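Local atomic coordinates of cystathionine beta-lyases/cystathionine gamma-synthases (Corynebacterium glutamicum, PDB entry 5X5H), a protein that probably catalyses, with pyridoxal 5'-phosphate, the formation of L,L-cystathionine and succinate from O-succinyl-L-homoserine and L-cysteine in methionine biosynthesis. Residues Y75-S80 / F230-I235; A84-L89 / A197-T202. All blocks are in the same frame, centred on the assembly; numbering follows the deposited sequence.

Contact 1. Residues Y75-S80 / F230-I235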
ATOM      1  N   TYR A  75      -5.324 -12.770 -24.763  1.00 13.78           N
ATOM      2  CA  TYR A  75      -5.077 -13.390 -23.409  1.00 13.68           C
ATOM      3  C   TYR A  75      -3.780 -12.880 -22.816  1.00 13.83           C
ATOM      4  O   TYR A  75      -2.743 -12.716 -23.505  1.00 14.06           O
ATOM      5  CB  TYR A  75      -4.989 -14.866 -23.570  1.00 13.53           C
ATOM      6  CG  TYR A  75      -6.133 -15.528 -24.315  1.00 15.44           C
ATOM      7  CD1 TYR A  75      -7.389 -15.565 -23.711  1.00 17.33           C
ATOM      8  CD2 TYR A  75      -5.991 -16.027 -25.553  1.00 16.88           C
ATOM      9  CE1 TYR A  75      -8.485 -16.122 -24.349  1.00 18.74           C
ATOM     10  CE2 TYR A  75      -7.104 -16.606 -26.206  1.00 20.35           C
ATOM     11  CZ  TYR A  75      -8.285 -16.562 -25.633  1.00 19.29           C
ATOM     12  OH  TYR A  75      -9.405 -17.090 -26.303  1.00 22.26           O
ATOM     13  N   GLY A  76      -3.781 -12.753 -21.504  1.00 13.00           N
ATOM     14  CA  GLY A  76      -2.676 -12.348 -20.715  1.00 12.96           C
ATOM     15  C   GLY A  76      -2.708 -12.930 -19.335  1.00 11.96           C
ATOM     16  O   GLY A  76      -3.760 -13.032 -18.723  1.00 11.99           O
ATOM     17  N   ARG A  77      -1.546 -13.299 -18.759  1.00 11.44           N
ATOM     18  CA  ARG A  77      -1.474 -13.764 -17.395  1.00 11.07           C
ATOM     19  C   ARG A  77      -0.235 -13.230 -16.721  1.00 12.65           C
ATOM     20  O   ARG A  77       0.853 -13.215 -17.361  1.00 12.10           O
ATOM     21  CB  ARG A  77      -1.499 -15.267 -17.259  1.00 12.30           C
ATOM     22  CG  ARG A  77      -2.741 -15.987 -17.901  1.00 13.16           C
ATOM     23  CD  ARG A  77      -3.989 -15.784 -17.065  1.00 15.34           C
ATOM     24  NE  ARG A  77      -5.145 -16.325 -17.792  1.00 13.84           N
ATOM     25  CZ  ARG A  77      -6.405 -16.246 -17.410  1.00 16.32           C
ATOM     26  NH1 ARG A  77      -6.699 -15.718 -16.264  1.00 16.29           N
ATOM     27  NH2 ARG A  77      -7.355 -16.722 -18.195  1.00 17.86           N
ATOM     28  N   ALA A  78      -0.367 -12.761 -15.474  1.00 10.66           N
ATOM     29  CA  ALA A  78       0.672 -12.114 -14.706  1.00 11.68           C
ATOM     30  C   ALA A  78       1.248 -12.991 -13.675  1.00 10.63           C
ATOM     31  O   ALA A  78       0.673 -13.909 -13.103  1.00 11.54           O
ATOM     32  CB  ALA A  78       0.158 -10.856 -14.068  1.00 11.86           C
ATOM     33  N   PHE A  79       2.533 -12.712 -13.379  1.00 10.68           N
ATOM     34  CA  PHE A  79       3.370 -13.481 -12.514  1.00 10.62           C
ATOM     35  C   PHE A  79       4.216 -12.565 -11.588  1.00 10.46           C
ATOM     36  O   PHE A  79       4.370 -11.385 -11.891  1.00 11.75           O
ATOM     37  CB  PHE A  79       4.298 -14.426 -13.309  1.00 11.67           C
ATOM     38  CG  PHE A  79       3.502 -15.407 -14.156  1.00 13.13           C
ATOM     39  CD1 PHE A  79       2.953 -16.514 -13.604  1.00 13.32           C
ATOM     40  CD2 PHE A  79       3.146 -15.083 -15.467  1.00 13.25           C
ATOM     41  CE1 PHE A  79       2.170 -17.414 -14.339  1.00 14.22           C
ATOM     42  CE2 PHE A  79       2.399 -15.919 -16.240  1.00 13.81           C
ATOM     43  CZ  PHE A  79       1.869 -17.053 -15.658  1.00 14.48           C
ATOM     44  N   SER A  80       4.836 -13.182 -10.567  1.00 10.84           N
ATOM     45  CA  SER A  80       5.556 -12.445  -9.571  1.00 11.90           C
ATOM     46  C   SER A  80       6.816 -11.729 -10.127  1.00 12.36           C
ATOM     47  O   SER A  80       7.327 -10.831  -9.443  1.00 11.95           O
ATOM     48  CB  SER A  80       6.131 -13.408  -8.508  1.00 17.28           C
ATOM     49  OG  SER A  80       5.190 -14.250  -8.028  1.00 26.86           O
ATOM     50  N   PHE A 230      -3.679 -22.488 -15.441  1.00 12.88           N
ATOM     51  CA  PHE A 230      -3.498 -23.669 -14.669  1.00 14.07           C
ATOM     52  C   PHE A 230      -2.238 -23.535 -13.870  1.00 14.41           C
ATOM     53  O   PHE A 230      -2.192 -23.813 -12.662  1.00 14.41           O
ATOM     54  CB  PHE A 230      -3.422 -24.908 -15.565  1.00 15.65           C
ATOM     55  CG  PHE A 230      -3.032 -26.151 -14.829  1.00 18.21           C
ATOM     56  CD1 PHE A 230      -4.011 -26.823 -14.113  1.00 22.41           C
ATOM     57  CD2 PHE A 230      -1.698 -26.552 -14.678  1.00 19.73           C
ATOM     58  CE1 PHE A 230      -3.665 -27.948 -13.350  1.00 24.18           C
ATOM     59  CE2 PHE A 230      -1.375 -27.668 -13.903  1.00 21.95           C
ATOM     60  CZ  PHE A 230      -2.349 -28.323 -13.238  1.00 23.97           C
ATOM     61  N   MET A 231      -1.158 -23.060 -14.490  1.00 13.68           N
ATOM     62  CA  MET A 231       0.085 -22.975 -13.778  1.00 13.67           C
ATOM     63  C   MET A 231       0.163 -21.790 -12.789  1.00 13.12           C
ATOM     64  O   MET A 231       0.800 -21.887 -11.723  1.00 13.52           O
ATOM     65  CB  MET A 231       1.279 -22.872 -14.790  1.00 14.30           C
ATOM     66  CG  MET A 231       1.420 -24.067 -15.625  1.00 15.32           C
ATOM     67  SD  MET A 231       1.934 -25.592 -14.822  1.00 17.34           S
ATOM     68  CE  MET A 231       3.708 -25.447 -15.025  1.00 22.27           C
ATOM     69  N   GLN A 232      -0.462 -20.683 -13.164  1.00 14.31           N
ATOM     70  CA  GLN A 232      -0.567 -19.549 -12.277  1.00 15.59           C
ATOM     71  C   GLN A 232      -1.116 -20.026 -10.937  1.00 15.81           C
ATOM     72  O   GLN A 232      -0.572 -19.736  -9.865  1.00 20.24           O
ATOM     73  CB  GLN A 232      -1.507 -18.509 -12.961  1.00 18.59           C
ATOM     74  CG  GLN A 232      -1.455 -17.139 -12.330  1.00 19.29           C
ATOM     75  CD  GLN A 232      -2.382 -16.225 -13.039  1.00 19.85           C
ATOM     76  OE1 GLN A 232      -3.518 -16.575 -13.262  1.00 18.40           O
ATOM     77  NE2 GLN A 232      -1.974 -15.017 -13.337  1.00 16.40           N
ATOM     78  N   GLY A 233      -2.239 -20.733 -10.939  1.00 14.91           N
ATOM     79  CA  GLY A 233      -2.919 -21.211  -9.771  1.00 15.62           C
ATOM     80  C   GLY A 233      -2.232 -22.423  -9.180  1.00 17.22           C
ATOM     81  O   GLY A 233      -2.130 -22.659  -7.954  1.00 19.88           O
ATOM     82  N   GLY A 234      -1.638 -23.305  -9.962  1.00 14.94           N
ATOM     83  CA  GLY A 234      -1.165 -24.565  -9.472  1.00 15.10           C
ATOM     84  C   GLY A 234       0.266 -24.524  -8.978  1.00 17.00           C
ATOM     85  O   GLY A 234       0.658 -25.300  -8.062  1.00 19.06           O
ATOM     86  N   ILE A 235       1.116 -23.686  -9.579  1.00 16.02           N
ATOM     87  CA  ILE A 235       2.468 -23.451  -9.066  1.00 15.26           C
ATOM     88  C   ILE A 235       2.422 -22.180  -8.157  1.00 15.83           C
ATOM     89  O   ILE A 235       3.147 -22.078  -7.180  1.00 16.70           O
ATOM     90  CB  ILE A 235       3.479 -23.236 -10.182  1.00 17.74           C
ATOM     91  CG1 ILE A 235       3.452 -24.225 -11.360  1.00 23.79           C
ATOM     92  CG2 ILE A 235       4.915 -22.996  -9.696  1.00 20.13           C
ATOM     93  CD1 ILE A 235       3.617 -25.643 -10.992  1.00 25.42           C
TER
HETATM   94  O   HOH W   1      -5.485 -14.589 -13.827  1.00 17.08           O
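F79 and Q232 have the nearest CA atoms of strand 75-79 and helix 230-235, 7.2 Å apart; the axes of the two segments approach to 9.4 Å and run nearly the same way, diverging by 23°. Q232 carries most of the contact. Its CG lies anti to the backbone N (chi1 -166°) and the rest of the chain is straight, so the amide reaches the edge of the strand. There NE2 donates to A78 O over 2.9 Å, almost straight at 166°, with the acceptor in the amide plane and the donor on a carbonyl lone pair. NE2 also bonds to the E64 carboxylate, whose OE2 accepts from A78 N as well, so a neutral amide with two N-H groups suits a buried place offering two acceptors. Q232 OE1 faces R77, lying 3.9 Å from its CD, with the guanidinium almost perpendicular to the amide. A water in the guanidinium plane accepts from R77 NH1 at 2.9 Å and lies as far from Q232 OE1. The bend at chi2 of R77 turns its end toward an earlier turn of helix 222-235, where NH2 forms a salt bridge with D225. F79 fills the space beside the glutamine stem, its CE1 4.0 Å from Q232 CA; a flat apolar ring can pack there against backbone and methylene carbons. The helix thus covers the end strand of the seven-stranded sheet typical of fold-type I PLP enzymes: strand 215-219 pairs with 75-79 on its other edge, while helix 82-93 packs against both F79 and M231.

Contact 2. Residues A84-L89 / A197-T202. With PLP (pyridoxal-5'-phosphate), chain B.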
ATOM      1  N   ALA A  84       9.873 -15.559 -13.211  1.00 11.32           N
ATOM      2  CA  ALA A  84       8.877 -16.606 -12.904  1.00  9.98           C
ATOM      3  C   ALA A  84       7.977 -16.842 -14.061  1.00 10.80           C
ATOM      4  O   ALA A  84       7.532 -17.986 -14.338  1.00 11.54           O
ATOM      5  CB  ALA A  84       7.992 -16.179 -11.726  1.00 11.71           C
ATOM      6  N   ALA A  85       7.644 -15.786 -14.824  1.00 10.73           N
ATOM      7  CA  ALA A  85       6.847 -15.907 -16.053  1.00 10.66           C
ATOM      8  C   ALA A  85       7.601 -16.795 -17.060  1.00 11.03           C
ATOM      9  O   ALA A  85       7.024 -17.616 -17.766  1.00 12.80           O
ATOM     10  CB  ALA A  85       6.575 -14.517 -16.616  1.00 12.05           C
ATOM     11  N   THR A  86       8.925 -16.573 -17.169  1.00 10.76           N
ATOM     12  CA  THR A  86       9.783 -17.361 -18.108  1.00 11.55           C
ATOM     13  C   THR A  86       9.741 -18.817 -17.649  1.00 12.40           C
ATOM     14  O   THR A  86       9.558 -19.726 -18.485  1.00 12.76           O
ATOM     15  CB  THR A  86      11.211 -16.815 -18.090  1.00 12.20           C
ATOM     16  OG1 THR A  86      11.215 -15.438 -18.575  1.00 13.82           O
ATOM     17  CG2 THR A  86      12.163 -17.610 -18.973  1.00 12.34           C
ATOM     18  N   ASP A  87       9.921 -19.084 -16.382  1.00 11.67           N
ATOM     19  CA  ASP A  87       9.906 -20.436 -15.881  1.00 11.68           C
ATOM     20  C   ASP A  87       8.608 -21.153 -16.169  1.00 12.47           C
ATOM     21  O   ASP A  87       8.582 -22.304 -16.625  1.00 12.83           O
ATOM     22  CB  ASP A  87      10.174 -20.371 -14.392  1.00 12.26           C
ATOM     23  CG  ASP A  87      10.161 -21.715 -13.741  1.00 15.66           C
ATOM     24  OD1 ASP A  87      11.115 -22.509 -14.034  1.00 16.05           O
ATOM     25  OD2 ASP A  87       9.285 -22.052 -12.849  1.00 16.59           O
ATOM     26  N   ILE A  88       7.496 -20.492 -15.946  1.00 11.61           N
ATOM     27  CA  ILE A  88       6.178 -21.078 -16.250  1.00 11.85           C
ATOM     28  C   ILE A  88       6.052 -21.337 -17.723  1.00 12.72           C
ATOM     29  O   ILE A  88       5.588 -22.449 -18.104  1.00 13.32           O
ATOM     30  CB  ILE A  88       5.037 -20.132 -15.789  1.00 14.73           C
ATOM     31  CG1 ILE A  88       4.966 -20.021 -14.263  1.00 18.20           C
ATOM     32  CG2 ILE A  88       3.697 -20.645 -16.319  1.00 16.27           C
ATOM     33  CD1 ILE A  88       4.790 -21.308 -13.505  1.00 21.76           C
ATOM     34  N   LEU A  89       6.441 -20.415 -18.608  1.00 12.57           N
ATOM     35  CA  LEU A  89       6.288 -20.656 -20.026  1.00 14.86           C
ATOM     36  C   LEU A  89       7.167 -21.821 -20.433  1.00 14.42           C
ATOM     37  O   LEU A  89       6.746 -22.728 -21.208  1.00 15.65           O
ATOM     38  CB  LEU A  89       6.586 -19.359 -20.832  1.00 19.04           C
ATOM     39  CG  LEU A  89       6.082 -19.006 -22.173  1.00 21.83           C
ATOM     40  CD1 LEU A  89       4.678 -19.445 -22.438  1.00 19.09           C
ATOM     41  CD2 LEU A  89       6.493 -17.562 -22.377  1.00 25.70           C
ATOM     42  N   ALA A 197       3.906 -16.480 -28.484  1.00 12.52           N
ATOM     43  CA  ALA A 197       3.669 -15.857 -27.191  1.00 12.09           C
ATOM     44  C   ALA A 197       4.721 -14.743 -27.036  1.00 12.91           C
ATOM     45  O   ALA A 197       5.760 -14.714 -27.660  1.00 12.69           O
ATOM     46  CB  ALA A 197       3.722 -16.847 -26.054  1.00 13.61           C
ATOM     47  N   VAL A 198       4.391 -13.825 -26.108  1.00 11.77           N
ATOM     48  CA  VAL A 198       5.263 -12.689 -25.774  1.00 11.61           C
ATOM     49  C   VAL A 198       5.420 -12.657 -24.278  1.00 12.21           C
ATOM     50  O   VAL A 198       4.423 -12.783 -23.558  1.00 13.85           O
ATOM     51  CB  VAL A 198       4.759 -11.344 -26.317  1.00 12.12           C
ATOM     52  CG1 VAL A 198       5.539 -10.178 -25.802  1.00 14.03           C
ATOM     53  CG2 VAL A 198       4.798 -11.361 -27.840  1.00 14.02           C
ATOM     54  N   LEU A 199       6.645 -12.447 -23.823  1.00 12.00           N
ATOM     55  CA  LEU A 199       6.993 -12.309 -22.419  1.00 12.26           C
ATOM     56  C   LEU A 199       7.431 -10.896 -22.133  1.00 11.90           C
ATOM     57  O   LEU A 199       8.253 -10.339 -22.868  1.00 11.93           O
ATOM     58  CB  LEU A 199       8.085 -13.296 -22.104  1.00 14.88           C
ATOM     59  CG  LEU A 199       8.793 -13.507 -20.739  1.00 21.59           C
ATOM     60  CD1 LEU A 199       9.639 -12.353 -20.317  1.00 19.52           C
ATOM     61  CD2 LEU A 199       7.952 -13.886 -19.636  1.00 25.07           C
ATOM     62  N   HIS A 200       7.054 -10.376 -20.970  1.00 11.22           N
ATOM     63  CA  HIS A 200       7.578  -9.180 -20.396  1.00 10.71           C
ATOM     64  C   HIS A 200       8.046  -9.331 -18.974  1.00 11.36           C
ATOM     65  O   HIS A 200       7.324  -9.893 -18.160  1.00 12.07           O
ATOM     66  CB  HIS A 200       6.500  -8.019 -20.342  1.00 11.73           C
ATOM     67  CG  HIS A 200       6.199  -7.491 -21.667  1.00 11.88           C
ATOM     68  ND1 HIS A 200       5.163  -7.875 -22.495  1.00 16.63           N
ATOM     69  CD2 HIS A 200       6.937  -6.611 -22.356  1.00 10.81           C
ATOM     70  CE1 HIS A 200       5.297  -7.192 -23.639  1.00 10.79           C
ATOM     71  NE2 HIS A 200       6.383  -6.434 -23.538  1.00 15.15           N
ATOM     72  N   SER A 201       9.151  -8.707 -18.618  1.00  9.79           N
ATOM     73  CA  SER A 201       9.452  -8.286 -17.232  1.00 10.24           C
ATOM     74  C   SER A 201       8.755  -6.915 -17.045  1.00 10.92           C
ATOM     75  O   SER A 201       9.249  -5.953 -17.592  1.00 11.61           O
ATOM     76  CB  SER A 201      10.895  -8.155 -17.023  1.00 11.85           C
ATOM     77  OG  SER A 201      11.091  -7.498 -15.740  1.00 11.46           O
ATOM     78  N   THR A 202       7.628  -6.843 -16.357  1.00 10.76           N
ATOM     79  CA  THR A 202       6.965  -5.579 -16.105  1.00 11.19           C
ATOM     80  C   THR A 202       7.693  -4.765 -15.098  1.00 10.75           C
ATOM     81  O   THR A 202       7.415  -3.556 -14.915  1.00 12.54           O
ATOM     82  CB  THR A 202       5.518  -5.805 -15.728  1.00 10.30           C
ATOM     83  OG1 THR A 202       5.427  -6.537 -14.480  1.00 11.70           O
ATOM     84  CG2 THR A 202       4.740  -6.595 -16.735  1.00 10.26           C
TER
HETATM   85  N1  PLP B 401      14.151 -10.364 -19.627  1.00 14.06           N
HETATM   86  C2  PLP B 401      14.828  -9.249 -19.793  1.00 13.94           C
HETATM   87  C2A PLP B 401      15.096  -8.824 -21.197  1.00 15.89           C
HETATM   88  C3  PLP B 401      15.097  -8.456 -18.728  1.00 15.46           C
HETATM   89  O3  PLP B 401      15.774  -7.263 -18.844  1.00 19.57           O
HETATM   90  C4  PLP B 401      14.747  -8.833 -17.420  1.00 14.37           C
HETATM   91  C4A PLP B 401      15.076  -7.957 -16.281  1.00 23.97           C
HETATM   92  C5  PLP B 401      14.170 -10.112 -17.231  1.00 12.05           C
HETATM   93  C6  PLP B 401      13.883 -10.822 -18.384  1.00 13.76           C
HETATM   94  C5A PLP B 401      13.851 -10.711 -15.864  1.00 12.61           C
HETATM   95  O4P PLP B 401      12.707 -10.039 -15.236  1.00 13.21           O
HETATM   96  P   PLP B 401      12.619  -9.915 -13.659  1.00 12.35           P
HETATM   97  O1P PLP B 401      13.856  -9.174 -13.191  1.00 13.29           O
HETATM   98  O2P PLP B 401      11.308  -9.161 -13.549  1.00 11.62           O
HETATM   99  O3P PLP B 401      12.510 -11.328 -13.082  1.00 11.73           O
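L199, in the middle of strand 197-201, is the main link to helix segment 84-89. Its CG is anti to the backbone N (chi1 179°), which extends the isobutyl group from the strand toward 84-89, and CD2 presses on A85 CB at 3.4 Å, closer than carbons usually pack. Alanine suits this point, since its one methyl is all that stands between the helix backbone and the leucine branch. The same L199 CD2 lies 3.8 Å from T86 OG1, and the side chains of L199 and T86 cross at about a right angle. The hydroxyl, though packed against the leucine, has its polar partner within the helix: it bonds to G82 O one turn earlier. S201 closes the strand at the cofactor, where OG, anti to the backbone N (chi1 169°), donates to PLP O2P over 2.8 Å. A short hydroxyl suits a phosphate lying close to the main chain, and S201 N is itself held by T181 OG1. G82 N and M83 N, at the start of helix 82-93, also bond to the cofactor, so the positive helix end may favour the phosphate. Strand 197-201 lies between 175-179 and 215-219; helix 82-93 lies against this part of the sheet, with A85 and L89 also touching V217 and helix 222-235 flanking it through I88 and L89. At the start of the strand the small methyl of A197 packs on M224 of helix 222-235, while V198 turns to the other surface of the sheet and meets E71, a magnesium ligand.

How the contacts relate
Contact 1 and contact 2 have centres 10 Å apart. Helix 82-93, which carries segment 84-89 of contact 2, follows strand 75-79 in the chain and packs against both segments of contact 1: F79 CD2 lies 3.7 Å from A85 CB, and M231 CB lies 3.6 Å from I88 CG2, so one apolar core runs from helix 222-235 to strand 197-201. Contact 2 reaches the cofactor directly through S201, whereas the F79 side chain remains about 9 Å from it. Both contacts reach the second subunit: S80 OG bonds to S80 OG of that subunit, and D87 forms a salt bridge with its R91. G233 O accepts from R54 NH2 of the same chain; R54 of the second subunit binds this chain's PLP through NE.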